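Local coordinates for putative acetamidase/formamidase (Yersinia enterocolitica subsp. palearctica serotype O:3, PDB 5UBU), which probably hydrolyses carbon-nitrogen bonds, other than peptide bonds, in linear amides, and binds sodium ions, at residues I149-E154 with V235-I240; E154-S159 with A221-G226. All blocks are in the same frame, centred on the assembly; numbering follows the deposited sequence.

Contact 1 (I149-E154 with V235-I240); sequences IKLDSE and VEFASI. With NA (sodium ion), chain G.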
ATOM      1  N   ILE B 149      15.545  30.208  -6.183  1.00 56.87           N
ATOM      2  CA  ILE B 149      16.547  30.272  -5.140  1.00 56.67           C
ATOM      3  C   ILE B 149      17.935  30.509  -5.706  1.00 56.62           C
ATOM      4  O   ILE B 149      18.409  29.772  -6.559  1.00 57.83           O
ATOM      5  CB  ILE B 149      16.589  28.945  -4.325  1.00 57.51           C
ATOM      6  CG1 ILE B 149      15.186  28.509  -3.882  1.00 59.00           C
ATOM      7  CG2 ILE B 149      17.568  29.053  -3.164  1.00 56.33           C
ATOM      8  CD1 ILE B 149      14.368  29.624  -3.294  1.00 61.71           C
ATOM      9  N   LYS B 150      18.589  31.540  -5.198  1.00 57.90           N
ATOM     10  CA  LYS B 150      19.939  31.881  -5.613  1.00 58.62           C
ATOM     11  C   LYS B 150      20.818  30.825  -4.965  1.00 54.67           C
ATOM     12  O   LYS B 150      20.492  30.311  -3.901  1.00 51.93           O
ATOM     13  CB  LYS B 150      20.277  33.271  -5.082  1.00 62.96           C
ATOM     14  CG  LYS B 150      21.421  34.024  -5.739  1.00 67.67           C
ATOM     15  CD  LYS B 150      21.507  35.434  -5.107  1.00 71.76           C
ATOM     16  CE  LYS B 150      22.105  36.501  -6.032  1.00 77.70           C
ATOM     17  NZ  LYS B 150      21.179  36.805  -7.169  1.00 79.29           N
ATOM     18  N   LEU B 151      21.913  30.462  -5.611  1.00 56.02           N
ATOM     19  CA  LEU B 151      22.796  29.447  -5.034  1.00 55.74           C
ATOM     20  C   LEU B 151      24.214  29.539  -5.549  1.00 55.62           C
ATOM     21  O   LEU B 151      24.471  30.209  -6.539  1.00 58.84           O
ATOM     22  CB  LEU B 151      22.201  28.033  -5.223  1.00 54.44           C
ATOM     23  CG  LEU B 151      21.721  27.539  -6.598  1.00 53.44           C
ATOM     24  CD1 LEU B 151      22.867  27.364  -7.564  1.00 54.52           C
ATOM     25  CD2 LEU B 151      20.997  26.215  -6.453  1.00 52.05           C
ATOM     26  N   ASP B 152      25.129  28.913  -4.815  1.00 54.37           N
ATOM     27  CA  ASP B 152      26.539  28.862  -5.188  1.00 56.81           C
ATOM     28  C   ASP B 152      27.119  27.518  -4.716  1.00 56.61           C
ATOM     29  O   ASP B 152      26.387  26.686  -4.167  1.00 54.05           O
ATOM     30  CB  ASP B 152      27.317  30.098  -4.672  1.00 58.77           C
ATOM     31  CG  ASP B 152      27.323  30.231  -3.154  1.00 58.98           C
ATOM     32  OD1 ASP B 152      27.265  29.213  -2.434  1.00 59.10           O
ATOM     33  OD2 ASP B 152      27.443  31.373  -2.672  1.00 61.61           O
ATOM     34  N   SER B 153      28.420  27.312  -4.927  1.00 58.32           N
ATOM     35  CA  SER B 153      29.092  26.054  -4.547  1.00 58.61           C
ATOM     36  C   SER B 153      29.163  25.778  -3.043  1.00 58.19           C
ATOM     37  O   SER B 153      29.628  24.716  -2.631  1.00 57.93           O
ATOM     38  CB  SER B 153      30.525  26.053  -5.108  1.00 61.79           C
ATOM     39  OG  SER B 153      31.290  27.116  -4.549  1.00 63.66           O
ATOM     40  N   GLU B 154      28.677  26.720  -2.237  1.00 58.99           N
ATOM     41  CA  GLU B 154      28.734  26.610  -0.792  1.00 61.58           C
ATOM     42  C   GLU B 154      27.354  26.567  -0.118  1.00 57.58           C
ATOM     43  O   GLU B 154      27.150  25.798   0.822  1.00 55.57           O
ATOM     44  CB  GLU B 154      29.541  27.810  -0.278  1.00 66.96           C
ATOM     45  CG  GLU B 154      29.997  27.738   1.173  1.00 73.74           C
ATOM     46  CD  GLU B 154      31.017  28.810   1.539  1.00 82.57           C
ATOM     47  OE1 GLU B 154      31.501  29.546   0.638  1.00 85.66           O
ATOM     48  OE2 GLU B 154      31.350  28.908   2.746  1.00 88.29           O
ATOM     49  N   VAL B 235      15.496  21.305  -4.952  1.00 46.92           N
ATOM     50  CA  VAL B 235      15.959  22.567  -5.531  1.00 48.18           C
ATOM     51  C   VAL B 235      16.579  22.130  -6.858  1.00 47.95           C
ATOM     52  O   VAL B 235      17.730  21.724  -6.913  1.00 47.57           O
ATOM     53  CB  VAL B 235      16.949  23.338  -4.626  1.00 49.09           C
ATOM     54  CG1 VAL B 235      17.551  24.523  -5.372  1.00 50.05           C
ATOM     55  CG2 VAL B 235      16.243  23.804  -3.354  1.00 49.64           C
ATOM     56  N   GLU B 236      15.770  22.200  -7.913  1.00 48.38           N
ATOM     57  CA  GLU B 236      16.163  21.791  -9.257  1.00 48.73           C
ATOM     58  C   GLU B 236      17.086  22.823  -9.902  1.00 49.38           C
ATOM     59  O   GLU B 236      16.771  24.025  -9.897  1.00 50.47           O
ATOM     60  CB  GLU B 236      14.914  21.682 -10.134  1.00 49.75           C
ATOM     61  CG  GLU B 236      13.753  20.883  -9.553  1.00 50.00           C
ATOM     62  CD  GLU B 236      14.070  19.425  -9.317  1.00 49.93           C
ATOM     63  OE1 GLU B 236      13.333  18.795  -8.520  1.00 51.73           O
ATOM     64  OE2 GLU B 236      15.038  18.906  -9.917  1.00 51.15           O
ATOM     65  N   PHE B 237      18.201  22.376 -10.486  1.00 48.70           N
ATOM     66  CA  PHE B 237      19.126  23.318 -11.133  1.00 49.21           C
ATOM     67  C   PHE B 237      19.927  22.689 -12.279  1.00 48.49           C
ATOM     68  O   PHE B 237      20.019  21.471 -12.404  1.00 46.98           O
ATOM     69  CB  PHE B 237      20.065  23.978 -10.091  1.00 49.79           C
ATOM     70  CG  PHE B 237      21.229  23.116  -9.649  1.00 49.40           C
ATOM     71  CD1 PHE B 237      21.032  21.911  -9.011  1.00 48.49           C
ATOM     72  CD2 PHE B 237      22.535  23.564  -9.807  1.00 50.23           C
ATOM     73  CE1 PHE B 237      22.114  21.137  -8.595  1.00 48.18           C
ATOM     74  CE2 PHE B 237      23.615  22.792  -9.374  1.00 49.91           C
ATOM     75  CZ  PHE B 237      23.396  21.583  -8.763  1.00 48.83           C
ATOM     76  N   ALA B 238      20.463  23.564 -13.129  1.00 49.29           N
ATOM     77  CA  ALA B 238      21.293  23.192 -14.252  1.00 49.06           C
ATOM     78  C   ALA B 238      22.703  23.077 -13.671  1.00 49.09           C
ATOM     79  O   ALA B 238      23.133  23.970 -12.934  1.00 49.30           O
ATOM     80  CB  ALA B 238      21.226  24.254 -15.333  1.00 50.07           C
ATOM     81  N   SER B 239      23.418  21.996 -13.999  1.00 48.69           N
ATOM     82  CA  SER B 239      24.755  21.766 -13.434  1.00 48.92           C
ATOM     83  C   SER B 239      25.827  21.308 -14.392  1.00 48.99           C
ATOM     84  O   SER B 239      25.551  20.922 -15.526  1.00 49.09           O
ATOM     85  CB  SER B 239      24.674  20.664 -12.374  1.00 48.01           C
ATOM     86  OG  SER B 239      24.485  19.389 -12.982  1.00 47.06           O
ATOM     87  N   ILE B 240      27.058  21.347 -13.881  1.00 49.14           N
ATOM     88  CA  ILE B 240      28.239  20.865 -14.565  1.00 49.37           C
ATOM     89  C   ILE B 240      28.614  19.673 -13.697  1.00 48.58           C
ATOM     90  O   ILE B 240      29.286  19.827 -12.673  1.00 48.80           O
ATOM     91  CB  ILE B 240      29.390  21.893 -14.610  1.00 50.53           C
ATOM     92  CG1 ILE B 240      28.938  23.173 -15.326  1.00 51.50           C
ATOM     93  CG2 ILE B 240      30.601  21.288 -15.316  1.00 50.64           C
ATOM     94  CD1 ILE B 240      29.980  24.268 -15.387  1.00 52.75           C
TER
HETATM   95 NA    NA G 401      14.083  16.918  -9.487  1.00 22.46          NA
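L151 pushes its methyl CD2 against the methyl CG1 of V235, and this overlap is the heart of a packing between two beta-sheets: the four-stranded antiparallel sheet that includes strand 145-151, and the mixed sheet that carries strands 214-222 and 236-237. CD2 of L151 and CG1 of V235 meet tip to tip at 4.0 Å. The leucine reaches this place because its CG is tucked between the backbone N and the carbonyl carbon, chi1 51°, while V235 sends CG1 anti to its own backbone N. The same CD2 of L151 comes within 4.4 Å of CB of F237, and the leucine's other methyl, CD1, approaches the phenyl ring obliquely. All three side chains are buried. P111 touches both L151 and F237, A223 also touches the leucine, and V235 packs on C224 and on Q305 of the second subunit. No hydrogen bond joins 149-154 to 235-240.

The arrangement illustrates how one short run of chain, V235 to F237, can serve two environments. V235 and F237 direct their side chains to the leucine, whereas E236 between them turns away and clasps a sodium ion through both carboxylate oxygens. OE1 and OE2 of E236 each lie 2.2 Å from the sodium, a bidentate grip that belongs to a site shared with D220 and H222. The backbone N of A234 donates to OE1, a second-shell bond that would limit how far the carboxylate can swing.

Beyond L151 the chain turns through an Asx turn. OD1 of D152 accepts from the backbone N of E154 at 2.9 Å and also from that of K155. The E154 N-H meets OD1 on its anti side, 34° out of the carboxylate plane.

Contact 2 (E154-S159 with A221-G226); sequences EKVYWS and AHACQG. With NA (sodium ion), chain G.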
ATOM      1  N   GLU B 154      28.677  26.720  -2.237  1.00 58.99           N
ATOM      2  CA  GLU B 154      28.734  26.610  -0.792  1.00 61.58           C
ATOM      3  C   GLU B 154      27.354  26.567  -0.118  1.00 57.58           C
ATOM      4  O   GLU B 154      27.150  25.798   0.822  1.00 55.57           O
ATOM      5  CB  GLU B 154      29.541  27.810  -0.278  1.00 66.96           C
ATOM      6  CG  GLU B 154      29.997  27.738   1.173  1.00 73.74           C
ATOM      7  CD  GLU B 154      31.017  28.810   1.539  1.00 82.57           C
ATOM      8  OE1 GLU B 154      31.501  29.546   0.638  1.00 85.66           O
ATOM      9  OE2 GLU B 154      31.350  28.908   2.746  1.00 88.29           O
ATOM     10  N   LYS B 155      26.411  27.384  -0.591  1.00 56.10           N
ATOM     11  CA  LYS B 155      25.083  27.487   0.045  1.00 54.76           C
ATOM     12  C   LYS B 155      23.892  27.694  -0.903  1.00 50.67           C
ATOM     13  O   LYS B 155      24.052  28.126  -2.038  1.00 49.90           O
ATOM     14  CB  LYS B 155      25.112  28.662   1.041  1.00 58.08           C
ATOM     15  CG  LYS B 155      26.150  28.480   2.150  1.00 63.12           C
ATOM     16  CD  LYS B 155      26.293  29.605   3.132  1.00 67.80           C
ATOM     17  CE  LYS B 155      27.329  29.182   4.175  1.00 72.75           C
ATOM     18  NZ  LYS B 155      27.666  30.215   5.201  1.00 76.45           N
ATOM     19  N   VAL B 156      22.701  27.376  -0.389  1.00 48.08           N
ATOM     20  CA  VAL B 156      21.422  27.527  -1.098  1.00 46.05           C
ATOM     21  C   VAL B 156      20.647  28.579  -0.304  1.00 46.12           C
ATOM     22  O   VAL B 156      20.251  28.334   0.833  1.00 47.64           O
ATOM     23  CB  VAL B 156      20.642  26.206  -1.156  1.00 45.27           C
ATOM     24  CG1 VAL B 156      19.312  26.398  -1.878  1.00 45.07           C
ATOM     25  CG2 VAL B 156      21.476  25.121  -1.843  1.00 46.55           C
ATOM     26  N   TYR B 157      20.440  29.748  -0.906  1.00 46.32           N
ATOM     27  CA  TYR B 157      19.786  30.876  -0.230  1.00 46.41           C
ATOM     28  C   TYR B 157      18.265  30.812  -0.271  1.00 46.34           C
ATOM     29  O   TYR B 157      17.612  31.633  -0.919  1.00 47.98           O
ATOM     30  CB  TYR B 157      20.317  32.189  -0.819  1.00 46.82           C
ATOM     31  CG  TYR B 157      21.821  32.274  -0.713  1.00 47.73           C
ATOM     32  CD1 TYR B 157      22.435  32.676   0.473  1.00 48.70           C
ATOM     33  CD2 TYR B 157      22.635  31.917  -1.784  1.00 48.27           C
ATOM     34  CE1 TYR B 157      23.814  32.732   0.585  1.00 50.26           C
ATOM     35  CE2 TYR B 157      24.020  31.983  -1.687  1.00 50.13           C
ATOM     36  CZ  TYR B 157      24.600  32.389  -0.499  1.00 51.07           C
ATOM     37  OH  TYR B 157      25.958  32.452  -0.396  1.00 52.45           O
ATOM     38  N   TRP B 158      17.717  29.849   0.470  1.00 44.65           N
ATOM     39  CA  TRP B 158      16.273  29.612   0.530  1.00 44.72           C
ATOM     40  C   TRP B 158      15.465  30.845   0.930  1.00 46.46           C
ATOM     41  O   TRP B 158      14.451  31.147   0.308  1.00 45.96           O
ATOM     42  CB  TRP B 158      15.952  28.456   1.490  1.00 43.77           C
ATOM     43  CG  TRP B 158      14.513  28.094   1.492  1.00 43.37           C
ATOM     44  CD1 TRP B 158      13.550  28.535   2.350  1.00 44.40           C
ATOM     45  CD2 TRP B 158      13.861  27.243   0.552  1.00 43.18           C
ATOM     46  NE1 TRP B 158      12.334  27.994   2.010  1.00 45.63           N
ATOM     47  CE2 TRP B 158      12.500  27.194   0.909  1.00 45.11           C
ATOM     48  CE3 TRP B 158      14.295  26.510  -0.558  1.00 42.48           C
ATOM     49  CZ2 TRP B 158      11.570  26.440   0.195  1.00 46.54           C
ATOM     50  CZ3 TRP B 158      13.375  25.753  -1.260  1.00 43.75           C
ATOM     51  CH2 TRP B 158      12.029  25.726  -0.883  1.00 46.05           C
ATOM     52  N   SER B 159      15.910  31.526   1.983  1.00 47.61           N
ATOM     53  CA  SER B 159      15.232  32.725   2.477  1.00 50.08           C
ATOM     54  C   SER B 159      16.091  33.457   3.509  1.00 52.48           C
ATOM     55  O   SER B 159      17.169  32.987   3.870  1.00 52.83           O
ATOM     56  CB  SER B 159      13.892  32.344   3.126  1.00 50.00           C
ATOM     57  OG  SER B 159      14.084  31.486   4.243  1.00 49.16           O
ATOM     58  N   ALA B 221      19.701  17.393 -11.707  1.00 45.18           N
ATOM     59  CA  ALA B 221      20.596  17.704 -10.608  1.00 45.14           C
ATOM     60  C   ALA B 221      19.818  18.452  -9.520  1.00 45.00           C
ATOM     61  O   ALA B 221      18.939  19.267  -9.828  1.00 44.82           O
ATOM     62  CB  ALA B 221      21.756  18.551 -11.103  1.00 45.96           C
ATOM     63  N   HIS B 222      20.115  18.140  -8.255  1.00 45.00           N
ATOM     64  CA  HIS B 222      19.481  18.809  -7.115  1.00 45.43           C
ATOM     65  C   HIS B 222      20.543  19.480  -6.267  1.00 45.58           C
ATOM     66  O   HIS B 222      21.573  18.883  -5.998  1.00 45.22           O
ATOM     67  CB  HIS B 222      18.728  17.849  -6.189  1.00 45.42           C
ATOM     68  CG  HIS B 222      17.567  17.160  -6.816  1.00 45.54           C
ATOM     69  ND1 HIS B 222      17.197  15.884  -6.470  1.00 45.25           N
ATOM     70  CD2 HIS B 222      16.721  17.547  -7.798  1.00 46.49           C
ATOM     71  CE1 HIS B 222      16.136  15.533  -7.175  1.00 45.57           C
ATOM     72  NE2 HIS B 222      15.833  16.519  -7.997  1.00 47.02           N
ATOM     73  N   ALA B 223      20.289  20.714  -5.844  1.00 46.20           N
ATOM     74  CA  ALA B 223      21.235  21.444  -4.989  1.00 46.84           C
ATOM     75  C   ALA B 223      21.148  20.931  -3.555  1.00 46.46           C
ATOM     76  O   ALA B 223      22.069  21.113  -2.770  1.00 46.89           O
ATOM     77  CB  ALA B 223      20.956  22.938  -5.035  1.00 48.04           C
ATOM     78  N   CYS B 224      20.017  20.309  -3.235  1.00 45.68           N
ATOM     79  CA  CYS B 224      19.750  19.730  -1.920  1.00 45.44           C
ATOM     80  C   CYS B 224      18.434  18.980  -2.022  1.00 44.57           C
ATOM     81  O   CYS B 224      17.708  19.176  -2.990  1.00 44.34           O
ATOM     82  CB  CYS B 224      19.651  20.831  -0.858  1.00 46.63           C
ATOM     83  SG  CYS B 224      18.500  22.164  -1.292  1.00 47.35           S
ATOM     84  N   GLN B 225      18.132  18.117  -1.051  1.00 44.12           N
ATOM     85  CA  GLN B 225      16.861  17.377  -1.040  1.00 43.23           C
ATOM     86  C   GLN B 225      16.593  16.700   0.291  1.00 43.05           C
ATOM     87  O   GLN B 225      17.494  16.106   0.888  1.00 42.85           O
ATOM     88  CB  GLN B 225      16.805  16.298  -2.132  1.00 42.40           C
ATOM     89  CG  GLN B 225      15.488  15.516  -2.181  1.00 41.82           C
ATOM     90  CD  GLN B 225      15.540  14.316  -3.085  1.00 40.95           C
ATOM     91  OE1 GLN B 225      15.928  14.408  -4.245  1.00 41.03           O
ATOM     92  NE2 GLN B 225      15.120  13.182  -2.561  1.00 40.40           N
ATOM     93  N   GLY B 226      15.330  16.756   0.715  1.00 42.85           N
ATOM     94  CA  GLY B 226      14.910  16.110   1.941  1.00 42.97           C
ATOM     95  C   GLY B 226      14.531  14.657   1.665  1.00 42.31           C
ATOM     96  O   GLY B 226      14.323  14.255   0.508  1.00 41.80           O
TER
HETATM   97 NA    NA G 401      14.083  16.918  -9.487  1.00 22.46          NA
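V156 points one branch of its side chain, CG2, at A223 and C224, next to H222 of strand 214-222, making a purely apolar bridge between the antiparallel sheet of strand 155-157 and the mixed sheet that holds the sodium ligands. The CB bonds of V156, A223 and C224 all point toward the opposite segment. The two branches of the valine have different directions: CG1 stands anti to the backbone N, chi1 179°, and CG2 is anti to the carbonyl carbon. It is CG2 that does the touching. This methyl lies 3.9 Å from CB of A223 and 4.2 Å from SG of C224, so two successive side chains are met by a single carbon. A chi1 of 52° sets the sulfur of C224 between its backbone N and carbonyl carbon. The sulfur is reached by van der Waals contact, and no hydrogen bond links 154-159 with 221-226.

One residue before A223, H222 takes its imidazole to the sodium ion, a short step along the backbone from apolar packing to metal binding. NE2 of H169 hydrogen-bonds to OE1 of Q225. NE2 of the Q225 amide donates to O of D195, itself a residue of a second sodium site, and more weakly to O of G226.

Past V156 the chain tightens into an inverse gamma turn centred on Y157, and W158 follows, its indole NE1 hydrogen-bonded to OD1 of D298 of the second subunit. On the other segment, NE2 of H222 binds the sodium at 2.3 Å.

Followed from the N terminus, the chain reaches these contacts on strand 145-151, turns, and returns as strand 155-157, so the first halves of both contacts are neighbours that share E154. About sixty residues later, residues 221-226, which begin on strand 214-222, supply the second half of contact 2, closing the inner loop; residues 235-240 then close the outer one, so contact 2 nests inside contact 1. The centres lie about 7 Å apart. D152 OD2 and Y157 OH, 2.9 Å apart, probably form a hydrogen bond on one side, and V235 O probably accepts from A223 N on the other. Together the contacts tie one beta-hairpin to the two strands that bring H222 and E236 to one sodium.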